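Local coordinates for protein N-acetylneuraminate epimerase (Escherichia coli, PDB 2UVK) that converts the alpha-anomer of N-acetylneuraminate (sialic acid) to the beta-anomer, speeding the equilibrium between the two forms in the bacterial periplasm, at residues 111-116 and 122-127; 187-192 and 214-219; 205-210 and 255-260. One frame throughout, in Å; residues are numbered along the deposited sequence.

Contact 1 of 3, residues 111-116 and 122-127; sequences GHVTFV and YVTGGV
Phe115 turns one face of its ring to the CB methylene of Tyr122, which stands 3.6 Å from the ring centroid and 18° off the normal: a CH-pi contact. The two rings are nearly parallel, planes 17° apart, but slid until they barely overlap. The CG of Phe115 lies between its backbone N and carbonyl carbon (chi1 61°), swinging the ring over the neighbouring strand, while the Tyr122 ring leads away. On the side of the sheet that carries Phe115, Val113 and Thr124 lie side by side, CG2 to CG2 at 3.7 Å; Thr124 OG1 turns to Phe169 O. The other side carries Thr114 and Val123, with Val123 CG2 3.5 Å from Thr114 OG1, a hydroxyl bonded to Thr60. The side chains rise from an antiparallel hairpin, a propeller blade's first two strands. Tyr122 N to Phe115 O measures 2.8 Å and Phe115 N to Tyr122 O 2.9 Å; Val113 N gives a 2.9 Å bond to Thr124 O, while Thr124 N to Val113 O is weak. Gly125 and Gly126, a kelch double glycine, both take positive phi; at Gly126 a CB would collide with the preceding carbonyl O. An alanine in place of Phe115 would probably strip the cover from Tyr122 CB and open a gap toward Val196 and Thr203 of the next blade. Backbone bonds thus fix the register, and apolar side chains supply the surface for blade-to-blade packing.

Contact 2 of 3, residues 187-192 and 214-219; sequences PWYGTA and LRTDAV
With chi1 at 52°, Tyr189 carries its ring between its own backbone N and carbonyl carbon, and with chi1 at -177° Thr216 holds OG1 opposite its backbone N; the two hydroxyls, approaching from opposite directions, therefore meet. This is a contact of the kelch propeller, built on an ST turn, between the inter-blade link and the chain leading to a third strand. The segment 187-192 belongs to the link between one blade and the next, and 214-219 leads into the third strand of that next blade. Tyr189 OH and Thr216 OG1 are 2.8 Å apart and hydrogen-bonded, and either could be the donor. OG1 lies at the edge of the tyrosine ring, in its plane. The same oxygen accepts from Ala218 N at 3.1 Å, with an N-H...O angle of 156°, and this bond closes the ST turn. Threonine suits the place because one side chain offers both a hydroxyl for these two partners and a methyl for Thr191, whose CG2 is 3.9 Å from Thr216 CG2. Tyrosine is long enough to span the gap between the segments while its backbone stays well back. The contact lies close to the predicted active site: the side chain of Thr191 is about 6 Å from that of Glu209, the predicted proton acceptor. Ala218 CB lies 3.6 Å from Tyr189 OH, beyond the hydroxyl rather than over the ring.

Contact 3 of 3, residues 205-210 and 255-260; sequences LINGEA and LIFAGG
Glu209 OE2 is gripped by two groups, the guanidinium NH1 of Arg215 in a salt bridge and the backbone N of Gly213 in a hydrogen bond, just along the chain from Ile206 and Asn207, which pack on Phe257. Glu209 is the predicted proton acceptor; both bonds fall on OE2 and restrain that oxygen. The packing on Phe257 is mainly apolar. Ile206 sets its CG2 methyl squarely above the middle of the Phe257 ring, 3.5 Å from the centroid and only 3° off the normal, a CH-pi contact centred on the aromatic face. The two side chains overlap while running counter to one another, each springing from the second strand of its own blade. Phe257 extends its ring across because CG is anti to the backbone N (chi1 -177°), and Ile206 meets it with CG2, likewise anti to its N. The CG1-CD1 branch of the isoleucine also touches the ring rim, CD1 lying 4.1 Å from Phe257 CD1, before reaching Leu255, CD1 to CD1 at 4.5 Å. A beta-branched residue suits this place, since one branch covers the ring while the other passes its rim. Asn207 adds its amide group obliquely, with amide and ring planes 63° apart. Its backbone takes positive phi, as Gly259 does, and asparagine tolerates that better than most residues; Gly208 and Gly260 follow in matching conformations, so Asn-Gly stands here where the other blade has the kelch double glycine. Asn207 N is also bonded to Ala218 O at 2.8 Å, within its own blade. Val243, Ala195 and Ala248 also touch Phe257. Between these two segments the blades are therefore joined by shape and dispersion rather than by directional bonds, an apolar interface a few residues along the chain from the predicted proton acceptor.

In the fold
Contact 1 lies within a single blade, contact 3 between two adjacent blades, and contact 2 between an inter-blade link and the chain entering the next blade's third strand. Contacts 1 and 3 are buried; contact 2 is only partly so, and its centre lies farther from the middle of the chain, about 13 Å against 8 and 9 Å. Their chemistry follows: backbone bonding in the hairpin, mainly apolar packing between blades, and a hydroxyl pair in contact 2. Strands 209-211 (contact 3) and 214-215 (contact 2) are neighbours in one small antiparallel sheet. Leu205 packs on Val113 and Thr124, Gly126 N probably bonds Thr191 O, and Ala192 O probably receives Glu209 N, so contact 2 bridges the other two.

Contact 1 of 3, residues 111-116 and 122-127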
ATOM      1  N   GLY B 111       1.578 -13.650   1.544  1.00  8.75           N
ATOM      2  CA  GLY B 111       0.205 -14.113   1.483  1.00  8.89           C
ATOM      3  C   GLY B 111      -0.452 -13.802   0.151  1.00  9.14           C
ATOM      4  O   GLY B 111      -1.623 -14.112  -0.058  1.00 10.12           O
ATOM      5  N   HIS B 112       0.297 -13.173  -0.734  1.00  8.63           N
ATOM      6  CA  HIS B 112      -0.134 -12.926  -2.103  1.00  8.85           C
ATOM      7  C   HIS B 112      -0.185 -14.242  -2.884  1.00  9.67           C
ATOM      8  O   HIS B 112       0.370 -15.285  -2.496  1.00  9.14           O
ATOM      9  CB  HIS B 112       0.814 -11.946  -2.777  1.00  9.30           C
ATOM     10  CG  HIS B 112       2.235 -12.407  -2.800  1.00  8.69           C
ATOM     11  ND1 HIS B 112       2.922 -12.772  -1.655  1.00  9.60           N
ATOM     12  CD2 HIS B 112       3.100 -12.574  -3.833  1.00  8.76           C
ATOM     13  CE1 HIS B 112       4.140 -13.158  -1.993  1.00  9.10           C
ATOM     14  NE2 HIS B 112       4.275 -13.032  -3.304  1.00  8.62           N
ATOM     15  N   VAL B 113      -0.850 -14.160  -4.032  1.00  9.20           N
ATOM     16  CA  VAL B 113      -0.753 -15.212  -5.032  1.00  9.96           C
ATOM     17  C   VAL B 113      -0.004 -14.659  -6.242  1.00  9.84           C
ATOM     18  O   VAL B 113       0.158 -13.447  -6.391  1.00 10.55           O
ATOM     19  CB  VAL B 113      -2.147 -15.734  -5.463  1.00 10.22           C
ATOM     20  CG1 VAL B 113      -2.847 -16.416  -4.285  1.00 10.73           C
ATOM     21  CG2 VAL B 113      -2.967 -14.630  -6.111  1.00 12.19           C
ATOM     22  N   THR B 114       0.455 -15.555  -7.108  1.00  9.76           N
ATOM     23  CA  THR B 114       1.018 -15.138  -8.392  1.00 10.51           C
ATOM     24  C   THR B 114       0.655 -16.153  -9.460  1.00 11.35           C
ATOM     25  O   THR B 114       0.671 -17.369  -9.225  1.00 11.81           O
ATOM     26  CB  THR B 114       2.555 -14.973  -8.271  1.00  9.91           C
ATOM     27  OG1 THR B 114       2.828 -13.989  -7.273  1.00 10.43           O
ATOM     28  CG2 THR B 114       3.196 -14.526  -9.568  1.00 12.04           C
ATOM     29  N   PHE B 115       0.251 -15.625 -10.617  1.00 11.77           N
ATOM     30  CA  PHE B 115      -0.011 -16.453 -11.798  1.00 13.22           C
ATOM     31  C   PHE B 115       0.560 -15.792 -13.042  1.00 13.92           C
ATOM     32  O   PHE B 115       0.816 -14.593 -13.066  1.00 13.61           O
ATOM     33  CB  PHE B 115      -1.516 -16.739 -11.960  1.00 13.83           C
ATOM     34  CG  PHE B 115      -2.380 -15.513 -12.160  1.00 14.72           C
ATOM     35  CD1 PHE B 115      -2.813 -15.154 -13.421  1.00 14.41           C
ATOM     36  CD2 PHE B 115      -2.810 -14.748 -11.080  1.00 14.74           C
ATOM     37  CE1 PHE B 115      -3.643 -14.047 -13.607  1.00 15.77           C
ATOM     38  CE2 PHE B 115      -3.629 -13.644 -11.272  1.00 14.70           C
ATOM     39  CZ  PHE B 115      -4.035 -13.292 -12.546  1.00 15.02           C
ATOM     40  N   VAL B 116       0.758 -16.604 -14.087  1.00 15.25           N
ATOM     41  CA  VAL B 116       1.325 -16.104 -15.344  1.00 16.34           C
ATOM     42  C   VAL B 116       0.184 -15.986 -16.366  1.00 16.95           C
ATOM     43  O   VAL B 116      -0.586 -16.935 -16.566  1.00 18.24           O
ATOM     44  CB  VAL B 116       2.456 -17.040 -15.877  1.00 16.38           C
ATOM     45  CG1 VAL B 116       3.022 -16.533 -17.220  1.00 17.26           C
ATOM     46  CG2 VAL B 116       3.605 -17.157 -14.846  1.00 16.65           C
ATOM     47  N   TYR B 122       1.284 -11.907 -12.644  1.00 12.17           N
ATOM     48  CA  TYR B 122       0.207 -11.158 -12.025  1.00 12.40           C
ATOM     49  C   TYR B 122       0.158 -11.531 -10.551  1.00 11.40           C
ATOM     50  O   TYR B 122       0.236 -12.710 -10.196  1.00 10.93           O
ATOM     51  CB  TYR B 122      -1.122 -11.527 -12.673  1.00 13.52           C
ATOM     52  CG  TYR B 122      -1.360 -10.859 -14.008  1.00 14.26           C
ATOM     53  CD1 TYR B 122      -2.217  -9.777 -14.126  1.00 14.36           C
ATOM     54  CD2 TYR B 122      -0.726 -11.310 -15.143  1.00 15.70           C
ATOM     55  CE1 TYR B 122      -2.456  -9.161 -15.365  1.00 16.61           C
ATOM     56  CE2 TYR B 122      -0.926 -10.694 -16.356  1.00 16.67           C
ATOM     57  CZ  TYR B 122      -1.778  -9.608 -16.457  1.00 15.72           C
ATOM     58  OH  TYR B 122      -2.008  -9.029 -17.714  1.00 18.34           O
ATOM     59  N   VAL B 123      -0.009 -10.500  -9.719  1.00 10.69           N
ATOM     60  CA  VAL B 123       0.039 -10.622  -8.244  1.00 10.50           C
ATOM     61  C   VAL B 123      -1.185  -9.945  -7.635  1.00  9.96           C
ATOM     62  O   VAL B 123      -1.553  -8.842  -8.028  1.00 11.05           O
ATOM     63  CB  VAL B 123       1.310  -9.942  -7.689  1.00 10.76           C
ATOM     64  CG1 VAL B 123       1.296  -9.944  -6.159  1.00 11.18           C
ATOM     65  CG2 VAL B 123       2.577 -10.627  -8.237  1.00 12.13           C
ATOM     66  N   THR B 124      -1.830 -10.624  -6.698  1.00  9.60           N
ATOM     67  CA  THR B 124      -2.861  -9.970  -5.879  1.00 10.20           C
ATOM     68  C   THR B 124      -2.845 -10.604  -4.508  1.00  9.46           C
ATOM     69  O   THR B 124      -2.213 -11.646  -4.307  1.00  9.28           O
ATOM     70  CB  THR B 124      -4.262 -10.021  -6.531  1.00 11.26           C
ATOM     71  OG1 THR B 124      -5.141  -9.148  -5.818  1.00 13.26           O
ATOM     72  CG2 THR B 124      -4.798 -11.419  -6.618  1.00 12.00           C
ATOM     73  N   GLY B 125      -3.516  -9.942  -3.568  1.00  9.08           N
ATOM     74  CA  GLY B 125      -3.561 -10.436  -2.195  1.00  9.72           C
ATOM     75  C   GLY B 125      -2.330 -10.087  -1.386  1.00  9.86           C
ATOM     76  O   GLY B 125      -1.378  -9.486  -1.872  1.00 10.08           O
ATOM     77  N   GLY B 126      -2.381 -10.499  -0.137  1.00  8.94           N
ATOM     78  CA  GLY B 126      -1.289 -10.292   0.787  1.00  9.48           C
ATOM     79  C   GLY B 126      -1.606  -9.309   1.885  1.00  9.03           C
ATOM     80  O   GLY B 126      -2.501  -8.444   1.764  1.00  9.45           O
ATOM     81  N   VAL B 127      -0.831  -9.420   2.954  1.00  9.44           N
ATOM     82  CA  VAL B 127      -0.970  -8.513   4.086  1.00  8.81           C
ATOM     83  C   VAL B 127      -0.500  -7.103   3.709  1.00  8.50           C
ATOM     84  O   VAL B 127       0.182  -6.898   2.694  1.00  9.22           O
ATOM     85  CB  VAL B 127      -0.138  -9.018   5.276  1.00  8.86           C
ATOM     86  CG1 VAL B 127      -0.549 -10.427   5.668  1.00  9.57           C
ATOM     87  CG2 VAL B 127       1.389  -8.905   4.993  1.00  9.61           C
TER

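Contact 2 of 3, residues 187-192 and 214-219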
ATOM      1  N   PRO B 187     -13.457  -5.879  -7.028  1.00 15.58           N
ATOM      2  CA  PRO B 187     -14.569  -5.108  -6.489  1.00 15.77           C
ATOM      3  C   PRO B 187     -14.922  -5.365  -5.022  1.00 15.91           C
ATOM      4  O   PRO B 187     -15.726  -4.613  -4.445  1.00 17.37           O
ATOM      5  CB  PRO B 187     -15.752  -5.553  -7.359  1.00 15.27           C
ATOM      6  CG  PRO B 187     -15.183  -6.389  -8.495  1.00 16.41           C
ATOM      7  CD  PRO B 187     -13.848  -6.865  -8.047  1.00 15.39           C
ATOM      8  N   TRP B 188     -14.307  -6.383  -4.414  1.00 15.29           N
ATOM      9  CA  TRP B 188     -14.663  -6.844  -3.073  1.00 15.06           C
ATOM     10  C   TRP B 188     -13.509  -6.575  -2.085  1.00 15.37           C
ATOM     11  O   TRP B 188     -13.385  -5.461  -1.601  1.00 16.26           O
ATOM     12  CB  TRP B 188     -15.079  -8.313  -3.149  1.00 15.81           C
ATOM     13  CG  TRP B 188     -16.281  -8.440  -4.071  1.00 16.11           C
ATOM     14  CD1 TRP B 188     -17.520  -7.938  -3.841  1.00 18.22           C
ATOM     15  CD2 TRP B 188     -16.312  -9.025  -5.372  1.00 16.30           C
ATOM     16  NE1 TRP B 188     -18.332  -8.192  -4.911  1.00 17.03           N
ATOM     17  CE2 TRP B 188     -17.623  -8.866  -5.863  1.00 15.97           C
ATOM     18  CE3 TRP B 188     -15.375  -9.694  -6.168  1.00 16.86           C
ATOM     19  CZ2 TRP B 188     -18.005  -9.319  -7.116  1.00 15.35           C
ATOM     20  CZ3 TRP B 188     -15.762 -10.143  -7.409  1.00 17.30           C
ATOM     21  CH2 TRP B 188     -17.072  -9.970  -7.869  1.00 16.74           C
ATOM     22  N   TYR B 189     -12.688  -7.571  -1.783  1.00 14.22           N
ATOM     23  CA  TYR B 189     -11.636  -7.409  -0.768  1.00 14.24           C
ATOM     24  C   TYR B 189     -10.469  -8.324  -1.109  1.00 14.08           C
ATOM     25  O   TYR B 189     -10.621  -9.304  -1.836  1.00 14.52           O
ATOM     26  CB  TYR B 189     -12.177  -7.732   0.638  1.00 14.63           C
ATOM     27  CG  TYR B 189     -12.854  -9.067   0.714  1.00 14.83           C
ATOM     28  CD1 TYR B 189     -12.151 -10.224   0.999  1.00 17.22           C
ATOM     29  CD2 TYR B 189     -14.228  -9.188   0.466  1.00 15.71           C
ATOM     30  CE1 TYR B 189     -12.761 -11.449   1.031  1.00 17.00           C
ATOM     31  CE2 TYR B 189     -14.848 -10.418   0.495  1.00 16.22           C
ATOM     32  CZ  TYR B 189     -14.124 -11.559   0.777  1.00 17.14           C
ATOM     33  OH  TYR B 189     -14.750 -12.779   0.788  1.00 17.91           O
ATOM     34  N   GLY B 190      -9.296  -8.008  -0.570  1.00 13.36           N
ATOM     35  CA  GLY B 190      -8.125  -8.869  -0.724  1.00 12.98           C
ATOM     36  C   GLY B 190      -8.045  -9.897   0.383  1.00 12.44           C
ATOM     37  O   GLY B 190      -8.693  -9.751   1.407  1.00 11.51           O
ATOM     38  N   THR B 191      -7.294 -10.961   0.122  1.00 11.79           N
ATOM     39  CA  THR B 191      -7.044 -12.004   1.090  1.00 11.63           C
ATOM     40  C   THR B 191      -5.536 -12.272   1.174  1.00 11.10           C
ATOM     41  O   THR B 191      -4.773 -11.863   0.313  1.00 10.45           O
ATOM     42  CB  THR B 191      -7.698 -13.336   0.655  1.00 11.73           C
ATOM     43  OG1 THR B 191      -7.100 -13.766  -0.585  1.00 13.38           O
ATOM     44  CG2 THR B 191      -9.242 -13.180   0.522  1.00 13.22           C
ATOM     45  N   ALA B 192      -5.165 -13.007   2.211  1.00 10.42           N
ATOM     46  CA  ALA B 192      -3.805 -13.509   2.374  1.00  9.30           C
ATOM     47  C   ALA B 192      -3.904 -15.036   2.468  1.00 10.27           C
ATOM     48  O   ALA B 192      -4.654 -15.562   3.263  1.00 11.63           O
ATOM     49  CB  ALA B 192      -3.169 -12.909   3.632  1.00 10.31           C
ATOM     50  N   LEU B 214      -9.217 -14.847  10.445  1.00 18.32           N
ATOM     51  CA  LEU B 214     -10.507 -15.022   9.801  1.00 18.32           C
ATOM     52  C   LEU B 214     -10.330 -15.304   8.329  1.00 17.55           C
ATOM     53  O   LEU B 214      -9.739 -14.494   7.612  1.00 16.71           O
ATOM     54  CB  LEU B 214     -11.310 -13.747   9.940  1.00 19.26           C
ATOM     55  CG  LEU B 214     -12.683 -13.774   9.269  1.00 19.00           C
ATOM     56  CD1 LEU B 214     -13.679 -14.716  10.000  1.00 19.59           C
ATOM     57  CD2 LEU B 214     -13.215 -12.356   9.164  1.00 19.08           C
ATOM     58  N   ARG B 215     -10.851 -16.435   7.890  1.00 16.66           N
ATOM     59  CA  ARG B 215     -10.831 -16.809   6.493  1.00 17.13           C
ATOM     60  C   ARG B 215     -12.194 -16.599   5.839  1.00 17.25           C
ATOM     61  O   ARG B 215     -13.228 -16.432   6.533  1.00 17.82           O
ATOM     62  CB  ARG B 215     -10.416 -18.252   6.371  1.00 16.66           C
ATOM     63  CG  ARG B 215      -8.948 -18.483   6.704  1.00 18.22           C
ATOM     64  CD  ARG B 215      -8.782 -19.509   7.767  1.00 19.92           C
ATOM     65  NE  ARG B 215      -7.369 -19.750   8.074  1.00 17.80           N
ATOM     66  CZ  ARG B 215      -6.638 -19.028   8.922  1.00 20.95           C
ATOM     67  NH1 ARG B 215      -7.135 -17.961   9.539  1.00 22.70           N
ATOM     68  NH2 ARG B 215      -5.364 -19.353   9.114  1.00 23.44           N
ATOM     69  N   THR B 216     -12.171 -16.625   4.518  1.00 17.47           N
ATOM     70  CA  THR B 216     -13.354 -16.551   3.667  1.00 17.21           C
ATOM     71  C   THR B 216     -13.539 -17.868   2.906  1.00 18.08           C
ATOM     72  O   THR B 216     -12.548 -18.529   2.570  1.00 17.29           O
ATOM     73  CB  THR B 216     -13.258 -15.392   2.669  1.00 17.35           C
ATOM     74  OG1 THR B 216     -14.464 -15.319   1.896  1.00 18.55           O
ATOM     75  CG2 THR B 216     -12.098 -15.573   1.724  1.00 17.61           C
ATOM     76  N   ASP B 217     -14.798 -18.282   2.669  1.00 18.07           N
ATOM     77  CA  ASP B 217     -15.074 -19.427   1.811  1.00 18.73           C
ATOM     78  C   ASP B 217     -15.308 -18.985   0.357  1.00 18.17           C
ATOM     79  O   ASP B 217     -15.654 -19.799  -0.491  1.00 18.55           O
ATOM     80  CB  ASP B 217     -16.264 -20.246   2.342  1.00 19.24           C
ATOM     81  CG  ASP B 217     -17.553 -19.496   2.280  1.00 21.01           C
ATOM     82  OD1 ASP B 217     -17.514 -18.269   2.086  1.00 22.71           O
ATOM     83  OD2 ASP B 217     -18.616 -20.154   2.432  1.00 24.66           O
ATOM     84  N   ALA B 218     -15.029 -17.710   0.065  1.00 18.47           N
ATOM     85  CA  ALA B 218     -15.238 -17.176  -1.268  1.00 18.00           C
ATOM     86  C   ALA B 218     -14.344 -17.835  -2.315  1.00 18.09           C
ATOM     87  O   ALA B 218     -13.222 -18.316  -2.011  1.00 18.06           O
ATOM     88  CB  ALA B 218     -15.038 -15.674  -1.276  1.00 18.50           C
ATOM     89  N   VAL B 219     -14.818 -17.784  -3.556  1.00 17.24           N
ATOM     90  CA  VAL B 219     -14.096 -18.168  -4.738  1.00 17.50           C
ATOM     91  C   VAL B 219     -14.334 -17.073  -5.741  1.00 17.55           C
ATOM     92  O   VAL B 219     -15.476 -16.817  -6.112  1.00 18.41           O
ATOM     93  CB  VAL B 219     -14.596 -19.477  -5.339  1.00 16.96           C
ATOM     94  CG1 VAL B 219     -13.868 -19.808  -6.641  1.00 17.74           C
ATOM     95  CG2 VAL B 219     -14.505 -20.573  -4.304  1.00 18.48           C
TER

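Contact 3 of 3, residues 205-210 and 255-260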
ATOM      1  N   LEU B 205      -9.327 -17.530  -7.543  1.00 13.23           N
ATOM      2  CA  LEU B 205      -8.741 -17.202  -6.217  1.00 13.32           C
ATOM      3  C   LEU B 205      -9.639 -17.830  -5.174  1.00 13.21           C
ATOM      4  O   LEU B 205     -10.791 -17.422  -5.016  1.00 13.18           O
ATOM      5  CB  LEU B 205      -8.676 -15.691  -6.010  1.00 12.85           C
ATOM      6  CG  LEU B 205      -7.986 -14.854  -7.086  1.00 13.35           C
ATOM      7  CD1 LEU B 205      -8.104 -13.355  -6.751  1.00 13.62           C
ATOM      8  CD2 LEU B 205      -6.533 -15.251  -7.230  1.00 13.67           C
ATOM      9  N   ILE B 206      -9.142 -18.850  -4.469  1.00 13.91           N
ATOM     10  CA  ILE B 206      -9.959 -19.678  -3.608  1.00 14.34           C
ATOM     11  C   ILE B 206      -9.632 -19.474  -2.128  1.00 14.21           C
ATOM     12  O   ILE B 206      -8.505 -19.735  -1.683  1.00 13.79           O
ATOM     13  CB  ILE B 206      -9.859 -21.187  -3.961  1.00 14.24           C
ATOM     14  CG1 ILE B 206     -10.098 -21.427  -5.476  1.00 15.02           C
ATOM     15  CG2 ILE B 206     -10.812 -21.983  -3.114  1.00 16.00           C
ATOM     16  CD1 ILE B 206      -9.736 -22.802  -5.964  1.00 16.43           C
ATOM     17  N   ASN B 207     -10.630 -19.039  -1.374  1.00 14.04           N
ATOM     18  CA  ASN B 207     -10.542 -18.849   0.056  1.00 13.51           C
ATOM     19  C   ASN B 207      -9.408 -17.870   0.452  1.00 13.66           C
ATOM     20  O   ASN B 207      -9.193 -16.892  -0.259  1.00 13.04           O
ATOM     21  CB  ASN B 207     -10.430 -20.203   0.786  1.00 13.79           C
ATOM     22  CG  ASN B 207     -11.704 -21.032   0.756  1.00 14.72           C
ATOM     23  OD1 ASN B 207     -12.590 -20.898  -0.133  1.00 19.53           O
ATOM     24  ND2 ASN B 207     -11.800 -21.911   1.716  1.00 14.12           N
ATOM     25  N   GLY B 208      -8.685 -18.136   1.554  1.00 12.81           N
ATOM     26  CA  GLY B 208      -7.723 -17.176   2.090  1.00 12.17           C
ATOM     27  C   GLY B 208      -8.186 -16.472   3.349  1.00 13.23           C
ATOM     28  O   GLY B 208      -9.391 -16.480   3.688  1.00 13.65           O
ATOM     29  N   GLU B 209      -7.256 -15.828   4.035  1.00 13.18           N
ATOM     30  CA  GLU B 209      -7.599 -15.000   5.190  1.00 13.72           C
ATOM     31  C   GLU B 209      -8.144 -13.672   4.727  1.00 12.50           C
ATOM     32  O   GLU B 209      -7.549 -13.048   3.853  1.00 12.63           O
ATOM     33  CB  GLU B 209      -6.373 -14.711   6.057  1.00 13.91           C
ATOM     34  CG  GLU B 209      -5.949 -15.843   6.953  1.00 16.76           C
ATOM     35  CD  GLU B 209      -4.966 -15.369   8.038  1.00 19.04           C
ATOM     36  OE1 GLU B 209      -4.132 -14.505   7.747  1.00 24.80           O
ATOM     37  OE2 GLU B 209      -5.094 -15.794   9.209  1.00 25.98           O
ATOM     38  N   ALA B 210      -9.282 -13.231   5.305  1.00 12.96           N
ATOM     39  CA  ALA B 210      -9.769 -11.856   5.135  1.00 12.95           C
ATOM     40  C   ALA B 210      -9.154 -10.880   6.123  1.00 13.36           C
ATOM     41  O   ALA B 210      -9.126  -9.691   5.885  1.00 12.64           O
ATOM     42  CB  ALA B 210     -11.312 -11.782   5.247  1.00 14.21           C
ATOM     43  N   LEU B 255     -11.700 -27.752 -11.480  1.00 26.07           N
ATOM     44  CA  LEU B 255     -10.701 -27.299 -10.474  1.00 25.01           C
ATOM     45  C   LEU B 255     -10.618 -28.296  -9.310  1.00 23.45           C
ATOM     46  O   LEU B 255     -11.636 -28.812  -8.864  1.00 23.76           O
ATOM     47  CB  LEU B 255     -11.028 -25.920  -9.898  1.00 26.00           C
ATOM     48  CG  LEU B 255     -11.369 -24.723 -10.782  1.00 27.83           C
ATOM     49  CD1 LEU B 255     -11.760 -23.570  -9.863  1.00 30.06           C
ATOM     50  CD2 LEU B 255     -10.228 -24.327 -11.690  1.00 29.38           C
ATOM     51  N   ILE B 256      -9.400 -28.553  -8.829  1.00 21.15           N
ATOM     52  CA  ILE B 256      -9.166 -29.338  -7.617  1.00 19.35           C
ATOM     53  C   ILE B 256      -8.745 -28.371  -6.501  1.00 19.28           C
ATOM     54  O   ILE B 256      -7.812 -27.590  -6.704  1.00 18.70           O
ATOM     55  CB  ILE B 256      -8.036 -30.355  -7.800  1.00 19.90           C
ATOM     56  CG1 ILE B 256      -8.350 -31.309  -8.943  1.00 19.41           C
ATOM     57  CG2 ILE B 256      -7.823 -31.149  -6.498  1.00 20.49           C
ATOM     58  CD1 ILE B 256      -7.134 -32.038  -9.450  1.00 19.66           C
ATOM     59  N   PHE B 257      -9.459 -28.395  -5.376  1.00 18.77           N
ATOM     60  CA  PHE B 257      -9.076 -27.610  -4.160  1.00 18.25           C
ATOM     61  C   PHE B 257      -9.006 -28.555  -2.982  1.00 17.98           C
ATOM     62  O   PHE B 257      -9.988 -29.213  -2.643  1.00 17.70           O
ATOM     63  CB  PHE B 257     -10.094 -26.509  -3.859  1.00 17.29           C
ATOM     64  CG  PHE B 257      -9.728 -25.610  -2.664  1.00 18.22           C
ATOM     65  CD1 PHE B 257      -8.543 -24.916  -2.651  1.00 16.66           C
ATOM     66  CD2 PHE B 257     -10.618 -25.416  -1.602  1.00 16.86           C
ATOM     67  CE1 PHE B 257      -8.213 -24.067  -1.578  1.00 16.09           C
ATOM     68  CE2 PHE B 257     -10.298 -24.594  -0.533  1.00 18.28           C
ATOM     69  CZ  PHE B 257      -9.063 -23.926  -0.516  1.00 15.21           C
ATOM     70  N   ALA B 258      -7.835 -28.607  -2.346  1.00 17.70           N
ATOM     71  CA  ALA B 258      -7.579 -29.585  -1.286  1.00 16.73           C
ATOM     72  C   ALA B 258      -6.890 -28.937  -0.090  1.00 16.09           C
ATOM     73  O   ALA B 258      -6.094 -28.043  -0.232  1.00 16.26           O
ATOM     74  CB  ALA B 258      -6.740 -30.736  -1.797  1.00 16.22           C
ATOM     75  N   GLY B 259      -7.230 -29.434   1.088  1.00 15.98           N
ATOM     76  CA  GLY B 259      -6.542 -29.032   2.312  1.00 15.00           C
ATOM     77  C   GLY B 259      -6.744 -27.584   2.707  1.00 15.14           C
ATOM     78  O   GLY B 259      -7.759 -26.963   2.385  1.00 14.99           O
ATOM     79  N   GLY B 260      -5.746 -27.027   3.398  1.00 13.92           N
ATOM     80  CA  GLY B 260      -5.867 -25.726   4.001  1.00 13.68           C
ATOM     81  C   GLY B 260      -6.096 -25.852   5.494  1.00 14.18           C
ATOM     82  O   GLY B 260      -6.368 -26.937   5.998  1.00 14.62           O
TER